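Local structure of Methylcobalamin\: coenzyme M methyltransferase (Methanosarcina mazei, 4AY7) at residues A[35-40]-A[265-270]; A[68-71]-A[77-80]; A[290-295]-A[307-312]; A[321-326]-A[337-342]. The protein catalyses the zinc-dependent transfer of a methyl group from a methylated corrinoid protein to coenzyme M, a step of methanogenesis. All coordinates share one frame; numbering follows the deposited sequence.

How the interactions relate
All four contacts belong to one TIM barrel. Interactions 1 and 4 lie by the zinc site, interaction 4 holding its ligand C325; interaction 3 is one strand and helix farther out. Interactions 3 and 4 are neighbours, with centres about 6 Å apart, because strands 287-292 and 320-323 lie side by side. Interaction 1 lies about 9 Å from interaction 4, centre to centre, and its T37 OG1 is hydrogen-bonded to C325 O, the backbone of the residue whose sulfur binds zinc. Interaction 2 sits about 13 Å from interaction 1 between centres, yet helix 59-71, through N69, and strand 78-80, through R79, both hold the loop carrying Q38, which binds coenzyme M (absent from this model).

Interaction 1: residues A[35-40]-A[265-270]; sequences SVTQTG and GLSVEE
V36 and T37, in the loop that carries Q38, a residue that binds coenzyme M (not bound in this model), meet S267 of a barrel strand inside the TIM barrel, close to the zinc site. The contact is small and made by single methyl groups. CG2 of V36 lies 3.8 Å from S267 OG and nearly as close to its CB, while CG2 of T37 approaches the same S267 OG at 4.0 Å. With S267 OG anti to the backbone N (chi1 165°), the hydroxyl is carried out toward the loop and lies against the two methyls. Its polar need is met by H246 ND1, to which it is hydrogen-bonded; since H246 binds zinc through NE2, the serine is a second-shell residue that helps fix the rotation of the imidazole. Threonine suits its place by having two unlike branches: CG2 turns to S267, and OG1 is hydrogen-bonded to the backbone O of C325, itself a zinc ligand. Within the loop, S35 OG donates to T37 O (2.9 Å), coming from above the carbonyl plane. Q38 NE2 gives G40 O an almost straight bond of 2.9 Å (176°) and is also hydrogen-bonded to I327 O, while G40 N donates to Q38 OE1. V36 also rests on V289 of strand 287-292 and T37 on H246 of strand 242-246, so the loop lies over both strands that flank 265-267.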
loop_
_atom_site.group_PDB
_atom_site.type_symbol
_atom_site.label_atom_id
_atom_site.label_comp_id
_atom_site.label_asym_id
_atom_site.label_seq_id
_atom_site.Cartn_x
_atom_site.Cartn_y
_atom_site.Cartn_z
ATOM N N SER A 35 6.897 -3.415 -6.219
ATOM C CA SER A 35 5.749 -2.548 -5.915
ATOM C C SER A 35 5.229 -2.830 -4.546
ATOM O O SER A 35 5.111 -4.008 -4.151
ATOM C CB SER A 35 4.663 -2.755 -6.979
ATOM O OG SER A 35 3.661 -1.771 -6.783
ATOM N N VAL A 36 4.931 -1.771 -3.805
ATOM C CA VAL A 36 4.331 -1.852 -2.514
ATOM C C VAL A 36 2.855 -1.495 -2.679
ATOM O O VAL A 36 2.092 -1.613 -1.749
ATOM C CB VAL A 36 5.035 -0.992 -1.423
ATOM C CG1 VAL A 36 6.494 -1.412 -1.279
ATOM C CG2 VAL A 36 5.006 0.508 -1.769
ATOM N N THR A 37 2.446 -1.118 -3.880
ATOM C CA THR A 37 1.085 -0.727 -4.130
ATOM C C THR A 37 0.491 -1.836 -5.048
ATOM O O THR A 37 1.208 -2.727 -5.472
ATOM C CB THR A 37 1.086 0.630 -4.848
ATOM O OG1 THR A 37 1.942 0.535 -5.996
ATOM C CG2 THR A 37 1.655 1.740 -3.894
ATOM N N GLN A 38 -0.769 -1.761 -5.407
ATOM C CA GLN A 38 -1.415 -2.931 -6.020
ATOM C C GLN A 38 -0.788 -3.288 -7.406
ATOM O O GLN A 38 -0.425 -2.393 -8.199
ATOM C CB GLN A 38 -2.958 -2.735 -6.069
ATOM C CG GLN A 38 -3.536 -2.153 -7.343
ATOM C CD GLN A 38 -3.717 -3.201 -8.445
ATOM O OE1 GLN A 38 -3.989 -4.364 -8.122
ATOM N NE2 GLN A 38 -3.464 -2.828 -9.727
ATOM N N THR A 39 -0.637 -4.583 -7.648
ATOM C CA THR A 39 0.045 -5.088 -8.851
ATOM C C THR A 39 -0.839 -5.861 -9.878
ATOM O O THR A 39 -0.344 -6.468 -10.829
ATOM C CB THR A 39 1.150 -6.036 -8.363
ATOM O OG1 THR A 39 0.569 -7.083 -7.567
ATOM C CG2 THR A 39 2.184 -5.246 -7.503
ATOM N N GLY A 40 -2.140 -5.884 -9.671
ATOM C CA GLY A 40 -3.046 -6.595 -10.598
ATOM C C GLY A 40 -3.212 -5.861 -11.922
ATOM O O GLY A 40 -3.614 -4.695 -11.924
ATOM N N GLY A 265 9.572 2.989 5.560
ATOM C CA GLY A 265 9.498 3.609 4.257
ATOM C C GLY A 265 8.273 4.449 4.070
ATOM O O GLY A 265 7.164 4.151 4.623
ATOM N N LEU A 266 8.460 5.471 3.252
ATOM C CA LEU A 266 7.413 6.248 2.699
ATOM C C LEU A 266 7.279 6.101 1.168
ATOM O O LEU A 266 8.205 6.229 0.409
ATOM C CB LEU A 266 7.557 7.721 3.071
ATOM C CG LEU A 266 7.707 8.033 4.522
ATOM C CD1 LEU A 266 7.940 9.523 4.637
ATOM C CD2 LEU A 266 6.468 7.619 5.311
ATOM N N SER A 267 6.072 5.764 0.730
ATOM C CA SER A 267 5.773 5.534 -0.721
ATOM C C SER A 267 5.053 6.754 -1.167
ATOM O O SER A 267 3.965 7.081 -0.641
ATOM C CB SER A 267 4.943 4.303 -0.912
ATOM O OG SER A 267 4.358 4.229 -2.199
ATOM N N VAL A 268 5.583 7.377 -2.217
ATOM C CA VAL A 268 5.108 8.650 -2.692
ATOM C C VAL A 268 4.945 8.661 -4.239
ATOM O O VAL A 268 5.576 7.894 -4.943
ATOM C CB VAL A 268 6.108 9.784 -2.435
ATOM C CG1 VAL A 268 6.245 9.992 -0.939
ATOM C CG2 VAL A 268 7.472 9.459 -3.093
ATOM N N GLU A 269 4.068 9.531 -4.676
ATOM C CA GLU A 269 3.783 9.701 -6.081
ATOM C C GLU A 269 4.768 10.670 -6.673
ATOM O O GLU A 269 5.339 11.515 -6.009
ATOM C CB GLU A 269 2.388 10.303 -6.251
ATOM C CG GLU A 269 1.253 9.332 -6.075
ATOM C CD GLU A 269 -0.024 9.834 -6.761
ATOM O OE1 GLU A 269 -0.758 10.607 -6.104
ATOM O OE2 GLU A 269 -0.272 9.443 -7.954
ATOM N N GLU A 270 4.867 10.581 -7.979
ATOM C CA GLU A 270 5.683 11.445 -8.808
ATOM C C GLU A 270 5.308 12.931 -8.653
ATOM O O GLU A 270 6.132 13.808 -8.800
ATOM C CB GLU A 270 5.377 10.975 -10.264
ATOM C CG GLU A 270 6.196 11.594 -11.365
ATOM C CD GLU A 270 5.715 12.990 -11.687
ATOM O OE1 GLU A 270 4.461 13.142 -11.733
ATOM O OE2 GLU A 270 6.584 13.919 -11.817
#

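Interaction 2: residues A[68-71]-A[77-80]; sequences ANHE and AVRL
H70 rests on V78 through its CB and the root of its ring: V78 CG2 lies 3.8 Å from H70 CB and 3.8 Å from H70 CG, with H70 CD2 a little farther. The two side chains cross at about a right angle. Within this contact the valine touches the histidine through CG2 alone. With CG anti to the backbone N (chi1 165°), the imidazole swings across toward V78 and meets V78 CG2 and A77 O obliquely. H70 ND1 is 3.9 Å from A77 O, a mere approach; its hydrogen bond goes to L75 O in the connecting turn, which requires the proton to be on ND1 and holds the ring's rotation. A water provides the polar link between the backbones, 2.7 Å from N69 O and 2.7 Å from A77 O. It is placed to donate to each, although it has more acceptors in reach than protons. This is the junction where helix 59-71 ends and the chain turns into strand 78-80, one of the parallel strands of the TIM barrel, with the helix outside. Beta-branched V78 suits a strand facing this layer, touching A66 and L67 of the same helix and I140 of helix 130-144. The turn is held further by N69 OD1, hydrogen-bonded to S73 OG, while N69 ND2 donates to T39 O in the loop 35-40. From the strand, R79 NE reaches V36 O of that loop. On the outer side E71 forms a salt bridge with K143.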
loop_
_atom_site.group_PDB
_atom_site.type_symbol
_atom_site.label_atom_id
_atom_site.label_comp_id
_atom_site.label_asym_id
_atom_site.label_seq_id
_atom_site.Cartn_x
_atom_site.Cartn_y
_atom_site.Cartn_z
ATOM N N ALA A 68 1.956 -13.883 -10.668
ATOM C CA ALA A 68 2.129 -13.640 -12.087
ATOM C C ALA A 68 2.860 -12.333 -12.310
ATOM O O ALA A 68 3.696 -12.285 -13.235
ATOM C CB ALA A 68 0.776 -13.697 -12.847
ATOM N N ASN A 69 2.600 -11.303 -11.481
ATOM C CA ASN A 69 3.309 -10.029 -11.589
ATOM C C ASN A 69 4.564 -10.021 -10.700
ATOM O O ASN A 69 4.978 -8.942 -10.159
ATOM C CB ASN A 69 2.414 -8.792 -11.259
ATOM C CG ASN A 69 2.989 -7.489 -11.848
ATOM O OD1 ASN A 69 4.123 -7.504 -12.358
ATOM N ND2 ASN A 69 2.224 -6.385 -11.826
ATOM N N HIS A 70 5.086 -11.234 -10.492
ATOM C CA HIS A 70 6.385 -11.469 -9.919
ATOM C C HIS A 70 7.157 -12.303 -10.909
ATOM O O HIS A 70 8.263 -11.958 -11.322
ATOM C CB HIS A 70 6.260 -12.179 -8.563
ATOM C CG HIS A 70 7.537 -12.759 -8.083
ATOM N ND1 HIS A 70 8.639 -11.999 -7.883
ATOM C CD2 HIS A 70 7.899 -14.065 -7.805
ATOM C CE1 HIS A 70 9.666 -12.787 -7.491
ATOM N NE2 HIS A 70 9.212 -14.055 -7.437
ATOM N N GLU A 71 6.574 -13.417 -11.282
ATOM C CA GLU A 71 7.245 -14.367 -12.144
ATOM C C GLU A 71 7.376 -13.891 -13.622
ATOM O O GLU A 71 8.400 -14.112 -14.224
ATOM C CB GLU A 71 6.641 -15.777 -11.943
ATOM C CG GLU A 71 7.011 -16.281 -10.524
ATOM C CD GLU A 71 6.548 -17.702 -10.157
ATOM O OE1 GLU A 71 6.027 -18.426 -11.039
ATOM O OE2 GLU A 71 6.723 -18.098 -8.963
ATOM N N ALA A 77 9.183 -8.629 -5.395
ATOM C CA ALA A 77 8.355 -8.909 -4.207
ATOM C C ALA A 77 7.021 -9.404 -4.734
ATOM O O ALA A 77 6.740 -9.265 -5.917
ATOM C CB ALA A 77 8.130 -7.668 -3.373
ATOM N N VAL A 78 6.228 -10.019 -3.885
ATOM C CA VAL A 78 4.839 -10.377 -4.274
ATOM C C VAL A 78 3.951 -9.566 -3.382
ATOM O O VAL A 78 4.089 -9.673 -2.151
ATOM C CB VAL A 78 4.538 -11.860 -4.069
ATOM C CG1 VAL A 78 3.070 -12.188 -4.487
ATOM C CG2 VAL A 78 5.497 -12.718 -4.892
ATOM N N ARG A 79 3.014 -8.816 -3.956
ATOM C CA ARG A 79 2.154 -7.881 -3.221
ATOM C C ARG A 79 0.678 -8.353 -3.424
ATOM O O ARG A 79 0.240 -8.622 -4.544
ATOM C CB ARG A 79 2.260 -6.510 -3.819
ATOM C CG ARG A 79 1.899 -5.339 -2.918
ATOM C CD ARG A 79 0.494 -5.026 -2.880
ATOM N NE ARG A 79 0.112 -3.752 -2.287
ATOM C CZ ARG A 79 -1.159 -3.408 -2.238
ATOM N NH1 ARG A 79 -2.102 -4.210 -2.741
ATOM N NH2 ARG A 79 -1.541 -2.255 -1.729
ATOM N N LEU A 80 -0.043 -8.348 -2.331
ATOM C CA LEU A 80 -1.485 -8.641 -2.308
ATOM C C LEU A 80 -2.161 -7.881 -1.195
ATOM O O LEU A 80 -1.493 -7.446 -0.250
ATOM C CB LEU A 80 -1.702 -10.142 -2.147
ATOM C CG LEU A 80 -1.430 -10.835 -0.839
ATOM C CD1 LEU A 80 -2.022 -12.233 -0.892
ATOM C CD2 LEU A 80 0.068 -10.988 -0.537
HETATM O O HOH W 1 5.039 -8.043 -7.598
#

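Interaction 3: residues A[290-295]-A[307-312]; sequences GNVSSP and KAEAKE
V292 reaches from the end of its strand to the helix that covers it, with A310 and E309 as its partners. Its CB points at the helix, and from there the side chain forks. CG2 lies over the backbone of A310, 4.0 Å from A310 CA and equally near A310 N, with A310 CB at 4.4 Å. CG1, anti to the backbone N (chi1 -180°), ends 4.3 Å from E309 OE1. Valine, beta-branched as suits a strand, can thus serve both partners from one CB. Alanine suits its position because a single CB lets the helix backbone come right up to the valine methyl. E309 OE1 is hydrogen-bonded to T297 OG1. A water accepts from S293 N at 3.0 Å; its spacing from the carboxylate of E309 is too short to be trusted, so the bridge is doubtful. S293 is the N-cap of helix 294-298, its OG bonded to F296 N. Just before, a cis peptide joins G290 to N291, and the glycine's backbone angles suit a residue without CB. Strand 287-292, helix 303-315 and the neighbouring strand 320-323 form a beta-alpha-beta crossover of the barrel; V292 also touches L339 of helix 333-346, and A310 touches both L321 and A342.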
loop_
_atom_site.group_PDB
_atom_site.type_symbol
_atom_site.label_atom_id
_atom_site.label_comp_id
_atom_site.label_asym_id
_atom_site.label_seq_id
_atom_site.Cartn_x
_atom_site.Cartn_y
_atom_site.Cartn_z
ATOM N N GLY A 290 9.408 4.550 -4.466
ATOM C CA GLY A 290 8.707 5.159 -5.620
ATOM C C GLY A 290 9.622 5.327 -6.802
ATOM O O GLY A 290 10.580 4.596 -6.895
ATOM N N ASN A 291 9.363 6.277 -7.710
ATOM C CA ASN A 291 8.201 7.184 -7.714
ATOM C C ASN A 291 7.589 7.325 -9.120
ATOM O O ASN A 291 7.148 8.433 -9.521
ATOM C CB ASN A 291 8.633 8.559 -7.233
ATOM C CG ASN A 291 9.722 9.149 -8.095
ATOM O OD1 ASN A 291 10.217 8.479 -8.999
ATOM N ND2 ASN A 291 10.115 10.375 -7.810
ATOM N N VAL A 292 7.623 6.246 -9.898
ATOM C CA VAL A 292 7.386 6.390 -11.301
ATOM C C VAL A 292 5.855 6.497 -11.485
ATOM O O VAL A 292 5.079 5.681 -10.933
ATOM C CB VAL A 292 8.061 5.254 -12.162
ATOM C CG1 VAL A 292 7.751 5.499 -13.666
ATOM C CG2 VAL A 292 9.593 5.197 -11.920
ATOM N N SER A 293 5.422 7.523 -12.235
ATOM C CA SER A 293 3.999 7.876 -12.270
ATOM C C SER A 293 3.184 6.717 -12.817
ATOM O O SER A 293 3.359 6.314 -13.954
ATOM C CB SER A 293 3.787 9.007 -13.230
ATOM O OG SER A 293 2.407 9.324 -13.388
ATOM N N SER A 294 2.259 6.207 -12.037
ATOM C CA SER A 294 1.373 5.144 -12.575
ATOM C C SER A 294 0.466 5.597 -13.759
ATOM O O SER A 294 0.417 4.932 -14.762
ATOM C CB SER A 294 0.493 4.514 -11.477
ATOM O OG SER A 294 1.375 3.795 -10.587
ATOM N N PRO A 295 -0.261 6.712 -13.602
ATOM C CA PRO A 295 -1.157 7.127 -14.689
ATOM C C PRO A 295 -0.477 7.750 -15.895
ATOM O O PRO A 295 -0.998 7.591 -17.018
ATOM C CB PRO A 295 -2.124 8.130 -13.982
ATOM C CG PRO A 295 -1.267 8.735 -12.891
ATOM C CD PRO A 295 -0.432 7.563 -12.387
ATOM N N LYS A 307 11.975 4.008 -18.461
ATOM C CA LYS A 307 13.401 3.788 -18.067
ATOM C C LYS A 307 14.084 5.098 -17.709
ATOM O O LYS A 307 14.774 5.159 -16.701
ATOM C CB LYS A 307 14.213 3.001 -19.083
ATOM C CG LYS A 307 13.670 1.592 -19.331
ATOM C CD LYS A 307 14.715 0.611 -19.862
ATOM C CE LYS A 307 15.124 0.908 -21.260
ATOM N NZ LYS A 307 16.144 -0.051 -21.874
ATOM N N ALA A 308 13.812 6.136 -18.471
ATOM C CA ALA A 308 14.348 7.443 -18.185
ATOM C C ALA A 308 13.937 7.993 -16.788
ATOM O O ALA A 308 14.781 8.522 -16.028
ATOM C CB ALA A 308 14.000 8.435 -19.278
ATOM N N GLU A 309 12.670 7.880 -16.443
ATOM C CA GLU A 309 12.160 8.400 -15.179
ATOM C C GLU A 309 12.596 7.518 -14.038
ATOM O O GLU A 309 12.836 8.040 -12.964
ATOM C CB GLU A 309 10.619 8.570 -15.227
ATOM C CG GLU A 309 10.281 9.696 -16.223
ATOM C CD GLU A 309 8.766 9.856 -16.451
ATOM O OE1 GLU A 309 7.965 9.295 -15.638
ATOM O OE2 GLU A 309 8.384 10.533 -17.472
ATOM N N ALA A 310 12.711 6.203 -14.269
ATOM C CA ALA A 310 13.313 5.257 -13.311
ATOM C C ALA A 310 14.744 5.635 -12.964
ATOM O O ALA A 310 15.154 5.795 -11.766
ATOM C CB ALA A 310 13.280 3.830 -13.841
ATOM N N LYS A 311 15.532 5.806 -14.027
ATOM C CA LYS A 311 16.921 6.221 -13.900
ATOM C C LYS A 311 17.062 7.505 -13.079
ATOM O O LYS A 311 17.891 7.576 -12.176
ATOM C CB LYS A 311 17.537 6.439 -15.296
ATOM C CG LYS A 311 19.028 6.711 -15.317
ATOM C CD LYS A 311 19.563 6.918 -16.759
ATOM C CE LYS A 311 21.059 7.222 -16.834
ATOM N NZ LYS A 311 21.656 7.078 -18.238
ATOM N N GLU A 312 16.259 8.502 -13.398
ATOM C CA GLU A 312 16.191 9.699 -12.600
ATOM C C GLU A 312 15.918 9.466 -11.070
ATOM O O GLU A 312 16.584 10.070 -10.251
ATOM C CB GLU A 312 15.199 10.692 -13.180
ATOM C CG GLU A 312 15.312 12.024 -12.508
ATOM C CD GLU A 312 14.770 13.192 -13.316
ATOM O OE1 GLU A 312 14.541 13.062 -14.568
ATOM O OE2 GLU A 312 14.607 14.280 -12.648
HETATM O O HOH W 2 7.370 9.513 -13.306
#

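Interaction 4: residues A[321-326]-A[337-342]; sequences LAPGCG and KALVAA. With ZN (zinc ion), chain C.
One leucine, L339, serves three successive residues, L321, A322 and P323, of a strand whose chain runs straight on into a zinc ligand. L321 CD2 rests on the helix backbone, 3.5 Å from L339 O. With CG of L321 anti to its own N (chi1 176°), the leucine extends straight out from the strand until it meets the helix backbone. L339 reaches back with both methyls. Its CD2 lies 4.5 Å from L321 CG, whereas its CD1 sits 3.8 Å from P323 CD and 4.0 Å from P323 CG, the leucine and the proline ring crossing obliquely. The same CD1 comes within 4.3 Å of A322 C. A branched leucine suits this place because its two ends can cover both the strand residue before A322 and the one after it, while A322 itself points away and packs on V289. L298 also lines the L339 side chain. Strand 320-323 and helix 333-346 run nearly antiparallel, at 162° for these short segments, with axes 9.3 Å apart at closest. L321 is further held by backbone hydrogen bonds to P32 and C34, on the side of the strand away from 287-292. Past the proline the chain leaves the strand and C325, touched by E269, turns its sulfur to the zinc ion, which lies 2.5 Å from C325 SG; H246 and C248 complete the protein ligands. Covering a strand with the helix that follows it, and placing metal ligands at or just beyond the C-terminal ends of strands, is characteristic of catalytic TIM barrels; here the zinc probably activates the coenzyme M thiol.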
loop_
_atom_site.group_PDB
_atom_site.type_symbol
_atom_site.label_atom_id
_atom_site.label_comp_id
_atom_site.label_asym_id
_atom_site.label_seq_id
_atom_site.Cartn_x
_atom_site.Cartn_y
_atom_site.Cartn_z
ATOM N N LEU A 321 12.953 1.182 -5.759
ATOM C CA LEU A 321 12.390 1.689 -7.038
ATOM C C LEU A 321 11.038 1.024 -7.233
ATOM O O LEU A 321 10.913 -0.229 -7.156
ATOM C CB LEU A 321 13.277 1.376 -8.195
ATOM C CG LEU A 321 12.840 1.740 -9.617
ATOM C CD1 LEU A 321 12.640 3.241 -9.659
ATOM C CD2 LEU A 321 13.736 1.234 -10.755
ATOM N N ALA A 322 10.026 1.848 -7.478
ATOM C CA ALA A 322 8.631 1.328 -7.532
ATOM C C ALA A 322 7.704 2.304 -8.236
ATOM O O ALA A 322 8.030 3.467 -8.351
ATOM C CB ALA A 322 8.116 1.040 -6.100
ATOM N N PRO A 323 6.466 1.834 -8.629
ATOM C CA PRO A 323 5.438 2.737 -9.113
ATOM C C PRO A 323 5.097 3.769 -8.014
ATOM O O PRO A 323 5.109 3.448 -6.825
ATOM C CB PRO A 323 4.261 1.802 -9.395
ATOM C CG PRO A 323 4.913 0.464 -9.641
ATOM C CD PRO A 323 6.041 0.424 -8.683
ATOM N N GLY A 324 4.681 4.952 -8.410
ATOM C CA GLY A 324 4.259 5.925 -7.465
ATOM C C GLY A 324 2.926 5.622 -6.781
ATOM O O GLY A 324 2.704 6.046 -5.690
ATOM N N CYS A 325 2.019 4.930 -7.446
ATOM C CA CYS A 325 0.700 4.638 -6.899
ATOM C C CYS A 325 0.384 3.211 -7.341
ATOM O O CYS A 325 1.253 2.535 -7.888
ATOM C CB CYS A 325 -0.356 5.656 -7.377
ATOM S SG CYS A 325 -1.812 5.503 -6.321
ATOM N N GLY A 326 -0.817 2.715 -7.061
ATOM C CA GLY A 326 -1.184 1.391 -7.609
ATOM C C GLY A 326 -0.988 1.391 -9.141
ATOM O O GLY A 326 -1.164 2.415 -9.831
ATOM N N LYS A 337 7.950 -4.417 -16.791
ATOM C CA LYS A 337 9.267 -4.966 -16.994
ATOM C C LYS A 337 10.351 -3.894 -17.279
ATOM O O LYS A 337 11.527 -4.099 -17.019
ATOM C CB LYS A 337 9.270 -5.960 -18.164
ATOM C CG LYS A 337 8.528 -7.239 -17.856
ATOM C CD LYS A 337 8.587 -8.240 -18.969
ATOM C CE LYS A 337 9.926 -8.937 -18.925
ATOM N NZ LYS A 337 9.811 -9.933 -20.022
ATOM N N ALA A 338 9.910 -2.767 -17.838
ATOM C CA ALA A 338 10.783 -1.641 -18.121
ATOM C C ALA A 338 11.294 -1.069 -16.823
ATOM O O ALA A 338 12.393 -0.575 -16.794
ATOM C CB ALA A 338 10.091 -0.574 -18.956
ATOM N N LEU A 339 10.543 -1.119 -15.726
ATOM C CA LEU A 339 11.123 -0.720 -14.424
ATOM C C LEU A 339 12.334 -1.492 -13.963
ATOM O O LEU A 339 13.337 -0.946 -13.477
ATOM C CB LEU A 339 10.092 -0.866 -13.279
ATOM C CG LEU A 339 9.113 0.251 -13.010
ATOM C CD1 LEU A 339 8.229 -0.086 -11.769
ATOM C CD2 LEU A 339 9.846 1.583 -12.921
ATOM N N VAL A 340 12.215 -2.785 -14.049
ATOM C CA VAL A 340 13.206 -3.722 -13.653
ATOM C C VAL A 340 14.409 -3.556 -14.550
ATOM O O VAL A 340 15.567 -3.470 -14.051
ATOM C CB VAL A 340 12.687 -5.177 -13.750
ATOM C CG1 VAL A 340 13.836 -6.123 -13.407
ATOM C CG2 VAL A 340 11.444 -5.342 -12.855
ATOM N N ALA A 341 14.173 -3.423 -15.866
ATOM C CA ALA A 341 15.280 -3.201 -16.804
ATOM C C ALA A 341 16.071 -1.898 -16.478
ATOM O O ALA A 341 17.262 -1.920 -16.453
ATOM C CB ALA A 341 14.781 -3.205 -18.270
ATOM N N ALA A 342 15.384 -0.805 -16.163
ATOM C CA ALA A 342 16.055 0.424 -15.769
ATOM C C ALA A 342 16.978 0.219 -14.548
ATOM O O ALA A 342 18.069 0.793 -14.422
ATOM C CB ALA A 342 15.012 1.505 -15.520
HETATM ZN ZN ZN C . -1.596 6.861 -4.196
#